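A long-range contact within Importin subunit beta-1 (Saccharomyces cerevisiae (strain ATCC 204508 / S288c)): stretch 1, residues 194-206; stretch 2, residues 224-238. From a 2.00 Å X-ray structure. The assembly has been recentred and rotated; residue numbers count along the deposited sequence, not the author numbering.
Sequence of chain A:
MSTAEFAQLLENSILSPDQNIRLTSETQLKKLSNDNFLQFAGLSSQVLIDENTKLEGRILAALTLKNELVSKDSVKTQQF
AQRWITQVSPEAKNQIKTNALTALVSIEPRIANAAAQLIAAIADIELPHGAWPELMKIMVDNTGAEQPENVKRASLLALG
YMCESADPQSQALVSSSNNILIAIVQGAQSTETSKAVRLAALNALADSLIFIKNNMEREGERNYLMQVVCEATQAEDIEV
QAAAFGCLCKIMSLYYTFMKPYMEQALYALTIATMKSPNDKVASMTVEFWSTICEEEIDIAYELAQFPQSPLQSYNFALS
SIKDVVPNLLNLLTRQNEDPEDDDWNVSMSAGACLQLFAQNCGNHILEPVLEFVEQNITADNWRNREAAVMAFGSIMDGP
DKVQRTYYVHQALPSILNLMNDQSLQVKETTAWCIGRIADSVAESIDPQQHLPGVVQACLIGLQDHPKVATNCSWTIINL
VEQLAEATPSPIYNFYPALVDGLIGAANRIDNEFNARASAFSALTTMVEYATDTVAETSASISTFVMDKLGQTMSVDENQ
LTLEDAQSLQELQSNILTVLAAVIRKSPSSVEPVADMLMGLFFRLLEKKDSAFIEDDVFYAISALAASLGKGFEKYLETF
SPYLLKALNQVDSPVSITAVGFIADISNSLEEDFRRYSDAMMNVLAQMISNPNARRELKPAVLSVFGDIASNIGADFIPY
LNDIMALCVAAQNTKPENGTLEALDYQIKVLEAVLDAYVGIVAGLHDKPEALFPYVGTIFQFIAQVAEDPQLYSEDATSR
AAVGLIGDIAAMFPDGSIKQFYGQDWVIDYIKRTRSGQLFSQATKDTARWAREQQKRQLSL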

ATOM      1  N   SER A 194       2.936  -0.997  37.676  1.00 56.74           N
ATOM      2  CA  SER A 194       1.779  -0.453  36.978  1.00 52.51           C
ATOM      3  C   SER A 194       1.697  -1.031  35.571  1.00 63.27           C
ATOM      4  O   SER A 194       2.633  -0.882  34.777  1.00 58.61           O
ATOM      5  CB  SER A 194       1.851   1.069  36.918  1.00 50.28           C
ATOM      6  OG  SER A 194       0.881   1.563  36.016  1.00 50.73           O
ATOM      7  N   LYS A 195       0.567  -1.671  35.257  1.00 58.54           N
ATOM      8  CA  LYS A 195       0.363  -2.192  33.911  1.00 56.22           C
ATOM      9  C   LYS A 195       0.362  -1.067  32.884  1.00 52.87           C
ATOM     10  O   LYS A 195       0.901  -1.225  31.782  1.00 54.91           O
ATOM     11  CB  LYS A 195      -0.946  -2.978  33.843  1.00 61.18           C
ATOM     12  CG  LYS A 195      -0.975  -4.190  34.762  1.00 67.43           C
ATOM     13  CD  LYS A 195      -2.249  -5.005  34.584  1.00 82.22           C
ATOM     14  CE  LYS A 195      -2.211  -6.286  35.414  1.00 81.22           C
ATOM     15  NZ  LYS A 195      -3.261  -7.270  35.010  1.00 79.01           N
ATOM     16  N   ALA A 196      -0.242   0.074  33.222  1.00 46.43           N
ATOM     17  CA  ALA A 196      -0.215   1.214  32.313  1.00 47.57           C
ATOM     18  C   ALA A 196       1.217   1.637  32.017  1.00 39.67           C
ATOM     19  O   ALA A 196       1.553   1.961  30.871  1.00 48.12           O
ATOM     20  CB  ALA A 196      -1.008   2.378  32.903  1.00 49.98           C
ATOM     21  N   VAL A 197       2.084   1.612  33.033  1.00 44.66           N
ATOM     22  CA  VAL A 197       3.462   2.051  32.845  1.00 44.19           C
ATOM     23  C   VAL A 197       4.227   1.056  31.982  1.00 46.06           C
ATOM     24  O   VAL A 197       4.970   1.455  31.080  1.00 40.43           O
ATOM     25  CB  VAL A 197       4.154   2.274  34.204  1.00 43.85           C
ATOM     26  CG1 VAL A 197       5.632   2.611  34.007  1.00 35.22           C
ATOM     27  CG2 VAL A 197       3.474   3.404  34.972  1.00 47.43           C
ATOM     28  N   ARG A 198       4.074  -0.249  32.245  1.00 38.23           N
ATOM     29  CA  ARG A 198       4.747  -1.246  31.417  1.00 43.03           C
ATOM     30  C   ARG A 198       4.278  -1.159  29.973  1.00 35.54           C
ATOM     31  O   ARG A 198       5.084  -1.280  29.043  1.00 44.34           O
ATOM     32  CB  ARG A 198       4.506  -2.655  31.958  1.00 44.15           C
ATOM     33  CG  ARG A 198       5.200  -2.969  33.265  1.00 50.48           C
ATOM     34  CD  ARG A 198       5.271  -4.473  33.490  1.00 45.18           C
ATOM     35  NE  ARG A 198       6.473  -5.054  32.896  1.00 35.88           N
ATOM     36  CZ  ARG A 198       6.760  -6.351  32.886  1.00 44.92           C
ATOM     37  NH1 ARG A 198       5.928  -7.231  33.427  1.00 46.69           N
ATOM     38  NH2 ARG A 198       7.886  -6.770  32.326  1.00 51.00           N
ATOM     39  N   LEU A 199       2.976  -0.952  29.768  1.00 39.48           N
ATOM     40  CA  LEU A 199       2.442  -0.812  28.415  1.00 42.48           C
ATOM     41  C   LEU A 199       3.048   0.387  27.711  1.00 43.75           C
ATOM     42  O   LEU A 199       3.517   0.284  26.571  1.00 38.01           O
ATOM     43  CB  LEU A 199       0.920  -0.666  28.451  1.00 45.35           C
ATOM     44  CG  LEU A 199       0.072  -1.927  28.444  1.00 55.40           C
ATOM     45  CD1 LEU A 199      -1.386  -1.530  28.578  1.00 59.00           C
ATOM     46  CD2 LEU A 199       0.303  -2.730  27.168  1.00 56.01           C
ATOM     47  N   ALA A 200       3.005   1.550  28.368  1.00 35.25           N
ATOM     48  CA  ALA A 200       3.588   2.754  27.795  1.00 35.20           C
ATOM     49  C   ALA A 200       5.068   2.562  27.494  1.00 27.47           C
ATOM     50  O   ALA A 200       5.570   3.047  26.474  1.00 30.54           O
ATOM     51  CB  ALA A 200       3.379   3.930  28.751  1.00 42.69           C
ATOM     52  N   ALA A 201       5.785   1.864  28.375  1.00 35.01           N
ATOM     53  CA  ALA A 201       7.210   1.642  28.163  1.00 35.07           C
ATOM     54  C   ALA A 201       7.449   0.762  26.943  1.00 35.55           C
ATOM     55  O   ALA A 201       8.293   1.072  26.101  1.00 28.78           O
ATOM     56  CB  ALA A 201       7.842   1.020  29.413  1.00 35.91           C
ATOM     57  N   LEU A 202       6.707  -0.340  26.822  1.00 31.72           N
ATOM     58  CA  LEU A 202       6.914  -1.237  25.691  1.00 34.17           C
ATOM     59  C   LEU A 202       6.512  -0.573  24.375  1.00 22.64           C
ATOM     60  O   LEU A 202       7.204  -0.718  23.357  1.00 31.65           O
ATOM     61  CB  LEU A 202       6.139  -2.534  25.923  1.00 39.88           C
ATOM     62  CG  LEU A 202       6.654  -3.351  27.112  1.00 34.27           C
ATOM     63  CD1 LEU A 202       5.668  -4.436  27.490  1.00 32.47           C
ATOM     64  CD2 LEU A 202       8.004  -3.964  26.802  1.00 33.77           C
ATOM     65  N   ASN A 203       5.406   0.173  24.379  1.00 29.42           N
ATOM     66  CA  ASN A 203       5.004   0.904  23.180  1.00 33.22           C
ATOM     67  C   ASN A 203       6.054   1.943  22.792  1.00 32.27           C
ATOM     68  O   ASN A 203       6.403   2.084  21.610  1.00 30.70           O
ATOM     69  CB  ASN A 203       3.642   1.559  23.410  1.00 37.64           C
ATOM     70  CG  ASN A 203       2.515   0.542  23.532  1.00 39.83           C
ATOM     71  OD1 ASN A 203       2.600  -0.563  23.004  1.00 35.06           O
ATOM     72  ND2 ASN A 203       1.449   0.922  24.222  1.00 42.01           N
ATOM     73  N   ALA A 204       6.581   2.672  23.775  1.00 31.97           N
ATOM     74  CA  ALA A 204       7.662   3.609  23.498  1.00 32.51           C
ATOM     75  C   ALA A 204       8.892   2.891  22.954  1.00 23.50           C
ATOM     76  O   ALA A 204       9.555   3.383  22.037  1.00 26.48           O
ATOM     77  CB  ALA A 204       8.008   4.386  24.764  1.00 28.67           C
ATOM     78  N   LEU A 205       9.221   1.729  23.514  1.00 31.39           N
ATOM     79  CA  LEU A 205      10.384   0.981  23.048  1.00 31.03           C
ATOM     80  C   LEU A 205      10.231   0.618  21.579  1.00 28.34           C
ATOM     81  O   LEU A 205      11.158   0.807  20.765  1.00 29.68           O
ATOM     82  CB  LEU A 205      10.563  -0.274  23.904  1.00 25.92           C
ATOM     83  CG  LEU A 205      11.772  -1.147  23.594  1.00 30.76           C
ATOM     84  CD1 LEU A 205      13.059  -0.339  23.729  1.00 28.28           C
ATOM     85  CD2 LEU A 205      11.794  -2.375  24.513  1.00 34.44           C
ATOM     86  N   ALA A 206       9.053   0.093  21.223  1.00 32.82           N
ATOM     87  CA  ALA A 206       8.736  -0.149  19.822  1.00 30.70           C
ATOM     88  C   ALA A 206       8.963   1.109  18.992  1.00 29.22           C
ATOM     89  O   ALA A 206       9.589   1.055  17.927  1.00 34.24           O
ATOM     90  CB  ALA A 206       7.292  -0.630  19.690  1.00 27.97           C
ATOM     91  N   TYR A 224      20.722  -7.543  27.193  1.00 33.50           N
ATOM     92  CA  TYR A 224      19.863  -7.087  28.283  1.00 36.35           C
ATOM     93  C   TYR A 224      18.492  -6.657  27.769  1.00 37.47           C
ATOM     94  O   TYR A 224      17.456  -7.016  28.346  1.00 34.99           O
ATOM     95  CB  TYR A 224      20.525  -5.935  29.038  1.00 46.51           C
ATOM     96  CG  TYR A 224      19.661  -5.381  30.148  1.00 42.78           C
ATOM     97  CD1 TYR A 224      19.448  -6.105  31.310  1.00 50.54           C
ATOM     98  CD2 TYR A 224      19.054  -4.134  30.034  1.00 41.23           C
ATOM     99  CE1 TYR A 224      18.660  -5.610  32.327  1.00 62.36           C
ATOM    100  CE2 TYR A 224      18.262  -3.631  31.050  1.00 43.47           C
ATOM    101  CZ  TYR A 224      18.067  -4.374  32.194  1.00 52.51           C
ATOM    102  OH  TYR A 224      17.282  -3.881  33.213  1.00 58.51           O
ATOM    103  N   LEU A 225      18.465  -5.874  26.689  1.00 32.21           N
ATOM    104  CA  LEU A 225      17.188  -5.433  26.133  1.00 31.29           C
ATOM    105  C   LEU A 225      16.323  -6.622  25.718  1.00 35.69           C
ATOM    106  O   LEU A 225      15.120  -6.663  26.009  1.00 40.65           O
ATOM    107  CB  LEU A 225      17.427  -4.506  24.943  1.00 35.33           C
ATOM    108  CG  LEU A 225      16.152  -3.912  24.329  1.00 34.93           C
ATOM    109  CD1 LEU A 225      15.335  -3.191  25.388  1.00 45.32           C
ATOM    110  CD2 LEU A 225      16.458  -2.965  23.187  1.00 51.18           C
ATOM    111  N   MET A 226      16.915  -7.594  25.017  1.00 37.38           N
ATOM    112  CA  MET A 226      16.143  -8.761  24.594  1.00 43.93           C
ATOM    113  C   MET A 226      15.633  -9.545  25.795  1.00 35.44           C
ATOM    114  O   MET A 226      14.507 -10.054  25.784  1.00 36.54           O
ATOM    115  CB  MET A 226      16.989  -9.659  23.688  1.00 39.68           C
ATOM    116  CG  MET A 226      17.259  -9.057  22.306  1.00 36.55           C
ATOM    117  SD  MET A 226      15.729  -8.756  21.411  1.00 34.93           S
ATOM    118  CE  MET A 226      15.272 -10.429  20.941  1.00 42.16           C
ATOM    119  N   GLN A 227      16.450  -9.650  26.841  1.00 36.22           N
ATOM    120  CA  GLN A 227      16.006 -10.292  28.071  1.00 44.73           C
ATOM    121  C   GLN A 227      14.767  -9.601  28.629  1.00 38.74           C
ATOM    122  O   GLN A 227      13.788 -10.261  29.002  1.00 39.61           O
ATOM    123  CB  GLN A 227      17.143 -10.293  29.096  1.00 45.85           C
ATOM    124  CG  GLN A 227      16.753 -10.854  30.454  1.00 47.30           C
ATOM    125  CD  GLN A 227      17.952 -11.069  31.367  1.00 55.45           C
ATOM    126  OE1 GLN A 227      19.094 -11.143  30.912  1.00 53.74           O
ATOM    127  NE2 GLN A 227      17.694 -11.162  32.665  1.00 60.52           N
ATOM    128  N   VAL A 228      14.783  -8.263  28.676  1.00 32.14           N
ATOM    129  CA  VAL A 228      13.631  -7.522  29.193  1.00 37.38           C
ATOM    130  C   VAL A 228      12.401  -7.759  28.321  1.00 30.08           C
ATOM    131  O   VAL A 228      11.286  -7.952  28.824  1.00 38.82           O
ATOM    132  CB  VAL A 228      13.960  -6.022  29.292  1.00 40.65           C
ATOM    133  CG1 VAL A 228      12.708  -5.218  29.661  1.00 33.46           C
ATOM    134  CG2 VAL A 228      15.072  -5.780  30.306  1.00 44.71           C
ATOM    135  N   VAL A 229      12.575  -7.713  27.002  1.00 35.81           N
ATOM    136  CA  VAL A 229      11.433  -7.886  26.109  1.00 32.60           C
ATOM    137  C   VAL A 229      10.829  -9.282  26.281  1.00 37.93           C
ATOM    138  O   VAL A 229       9.605  -9.440  26.393  1.00 30.95           O
ATOM    139  CB  VAL A 229      11.853  -7.609  24.653  1.00 32.06           C
ATOM    140  CG1 VAL A 229      10.746  -7.994  23.682  1.00 27.77           C
ATOM    141  CG2 VAL A 229      12.194  -6.132  24.484  1.00 32.60           C
ATOM    142  N   CYS A 230      11.674 -10.315  26.308  1.00 28.92           N
ATOM    143  CA  CYS A 230      11.173 -11.684  26.452  1.00 38.08           C
ATOM    144  C   CYS A 230      10.473 -11.872  27.794  1.00 41.90           C
ATOM    145  O   CYS A 230       9.350 -12.409  27.868  1.00 42.11           O
ATOM    146  CB  CYS A 230      12.325 -12.673  26.309  1.00 33.81           C
ATOM    147  SG  CYS A 230      13.029 -12.710  24.652  1.00 41.26           S
ATOM    148  N   GLU A 231      11.131 -11.440  28.871  1.00 42.98           N
ATOM    149  CA  GLU A 231      10.511 -11.418  30.184  1.00 46.85           C
ATOM    150  C   GLU A 231       9.108 -10.841  30.056  1.00 47.65           C
ATOM    151  O   GLU A 231       8.150 -11.406  30.593  1.00 45.11           O
ATOM    152  CB  GLU A 231      11.368 -10.600  31.162  1.00 47.59           C
ATOM    153  CG  GLU A 231      10.953 -10.719  32.624  1.00 57.41           C
ATOM    154  CD  GLU A 231       9.529 -10.243  32.882  1.00 62.54           C
ATOM    155  OE1 GLU A 231       8.736 -11.003  33.479  1.00 53.94           O
ATOM    156  OE2 GLU A 231       9.198  -9.108  32.476  1.00 69.69           O
ATOM    157  N   ALA A 232       8.971  -9.733  29.323  1.00 38.89           N
ATOM    158  CA  ALA A 232       7.658  -9.110  29.194  1.00 42.80           C
ATOM    159  C   ALA A 232       6.687  -9.986  28.410  1.00 40.95           C
ATOM    160  O   ALA A 232       5.486  -9.987  28.707  1.00 36.52           O
ATOM    161  CB  ALA A 232       7.775  -7.734  28.536  1.00 40.73           C
ATOM    162  N   THR A 233       7.165 -10.727  27.406  1.00 39.96           N
ATOM    163  CA  THR A 233       6.255 -11.606  26.677  1.00 40.05           C
ATOM    164  C   THR A 233       5.730 -12.727  27.555  1.00 47.89           C
ATOM    165  O   THR A 233       4.677 -13.294  27.246  1.00 51.89           O
ATOM    166  CB  THR A 233       6.924 -12.239  25.457  1.00 44.76           C
ATOM    167  OG1 THR A 233       7.955 -13.132  25.889  1.00 39.86           O
ATOM    168  CG2 THR A 233       7.495 -11.178  24.527  1.00 43.44           C
ATOM    169  N   GLN A 234       6.442 -13.077  28.623  1.00 50.88           N
ATOM    170  CA  GLN A 234       5.939 -14.083  29.554  1.00 51.53           C
ATOM    171  C   GLN A 234       5.168 -13.484  30.733  1.00 57.61           C
ATOM    172  O   GLN A 234       4.825 -14.218  31.665  1.00 51.42           O
ATOM    173  CB  GLN A 234       7.094 -14.941  30.073  1.00 41.25           C
ATOM    174  CG  GLN A 234       8.003 -15.475  28.966  1.00 48.09           C
ATOM    175  CD  GLN A 234       7.249 -16.300  27.942  1.00 55.36           C
ATOM    176  OE1 GLN A 234       6.710 -17.359  28.261  1.00 62.58           O
ATOM    177  NE2 GLN A 234       7.201 -15.813  26.703  1.00 56.48           N
ATOM    178  N   ALA A 235       4.866 -12.186  30.709  1.00 53.45           N
ATOM    179  CA  ALA A 235       4.143 -11.565  31.815  1.00 48.66           C
ATOM    180  C   ALA A 235       2.713 -12.098  31.904  1.00 49.48           C
ATOM    181  O   ALA A 235       2.143 -12.601  30.934  1.00 47.29           O
ATOM    182  CB  ALA A 235       4.116 -10.044  31.660  1.00 53.93           C
ATOM    183  N   GLU A 236       2.127 -11.964  33.098  1.00 57.98           N
ATOM    184  CA  GLU A 236       0.795 -12.513  33.332  1.00 61.19           C
ATOM    185  C   GLU A 236      -0.276 -11.708  32.608  1.00 59.77           C
ATOM    186  O   GLU A 236      -1.248 -12.280  32.097  1.00 60.38           O
ATOM    187  CB  GLU A 236       0.493 -12.563  34.831  1.00 67.36           C
ATOM    188  CG  GLU A 236       1.409 -13.482  35.631  1.00 76.65           C
ATOM    189  CD  GLU A 236       1.361 -14.926  35.158  1.00 81.79           C
ATOM    190  OE1 GLU A 236       2.436 -15.493  34.865  1.00 82.02           O
ATOM    191  OE2 GLU A 236       0.250 -15.492  35.073  1.00 77.95           O
ATOM    192  N   ASP A 237      -0.122 -10.389  32.548  1.00 51.20           N
ATOM    193  CA  ASP A 237      -1.147  -9.542  31.954  1.00 49.56           C
ATOM    194  C   ASP A 237      -1.091  -9.626  30.433  1.00 57.35           C
ATOM    195  O   ASP A 237      -0.019  -9.499  29.833  1.00 47.99           O
ATOM    196  CB  ASP A 237      -0.981  -8.096  32.404  1.00 50.23           C
ATOM    197  CG  ASP A 237      -1.981  -7.178  31.756  1.00 52.36           C
ATOM    198  OD1 ASP A 237      -3.091  -7.037  32.306  1.00 59.81           O
ATOM    199  OD2 ASP A 237      -1.666  -6.611  30.690  1.00 55.90           O
ATOM    200  N   ILE A 238      -2.260  -9.810  29.813  1.00 58.53           N
ATOM    201  CA  ILE A 238      -2.310 -10.123  28.388  1.00 50.79           C
ATOM    202  C   ILE A 238      -1.975  -8.903  27.539  1.00 45.36           C
ATOM    203  O   ILE A 238      -1.404  -9.038  26.451  1.00 44.88           O
ATOM    204  CB  ILE A 238      -3.691 -10.706  28.026  1.00 56.45           C
ATOM    205  CG1 ILE A 238      -3.676 -11.245  26.592  1.00 57.45           C
ATOM    206  CG2 ILE A 238      -4.794  -9.657  28.216  1.00 54.63           C
ATOM    207  CD1 ILE A 238      -4.959 -11.945  26.178  1.00 65.97           C
TER
HETATM  208  O   HOH W   1       6.510  -9.491  34.072  1.00 56.74           O

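Two helices of importin subunit beta-1, 195-206 and 224-233, run at 132° between their N-to-C directions, nearer antiparallel than parallel, with a closest axial approach of 12.1 Å. The wide spacing leaves the contact to side chains: Lys195 CA lies 7.8 Å from Asp237 CA and Leu202 CA lies 8.1 Å from Val229 CA, and 431 Å² is buried in all. Ser194 caps the first helix, its OG accepting from Val197 N at 3.2 Å. The second helix ends near Thr233, whose OG1 donates to Cys230 O (2.5 Å) and accepts from Gln234 NE2 (2.9 Å); the chain then turns through Gln234 and Ala235 to Asp237.

The contact grades from apolar to charged. At one end Leu205 points toward the second helix and sets CD2 against Leu225 CD1 (3.7 Å) and Val229 CG2 (3.8 Å), so that branched side chains fill the gap between the axes. One turn back, Leu202 starts out sideways, but its end comes nearer and CD1 reaches Ala232 CB at 4.1 Å.

Arg198, another turn back, brings in charge. Its NH2 donates to Glu231 OE2 at 2.7 Å in a salt bridge, the carboxylate oxygen lying at the guanidinium edge, near its plane, where the N-H bonds point. Water 1 joins the same two side chains a second time, accepting from Arg198 NH1 (2.4 Å) and donating to Glu231 OE1 (2.8 Å). The small methyls of Ala232 and Ala235 also pack on this group, CB of Ala232 3.9 Å from Arg198 NH2 and CB of Ala235 3.8 Å from Arg198 NH1. Near the start of the first helix, the extended Lys195 side chain carries NZ to Asp237 OD1, a 2.7 Å salt bridge; Asp237 is itself an N-cap, its OD2 bonded just past the stretch, so its two carboxylate oxygens serve different partners.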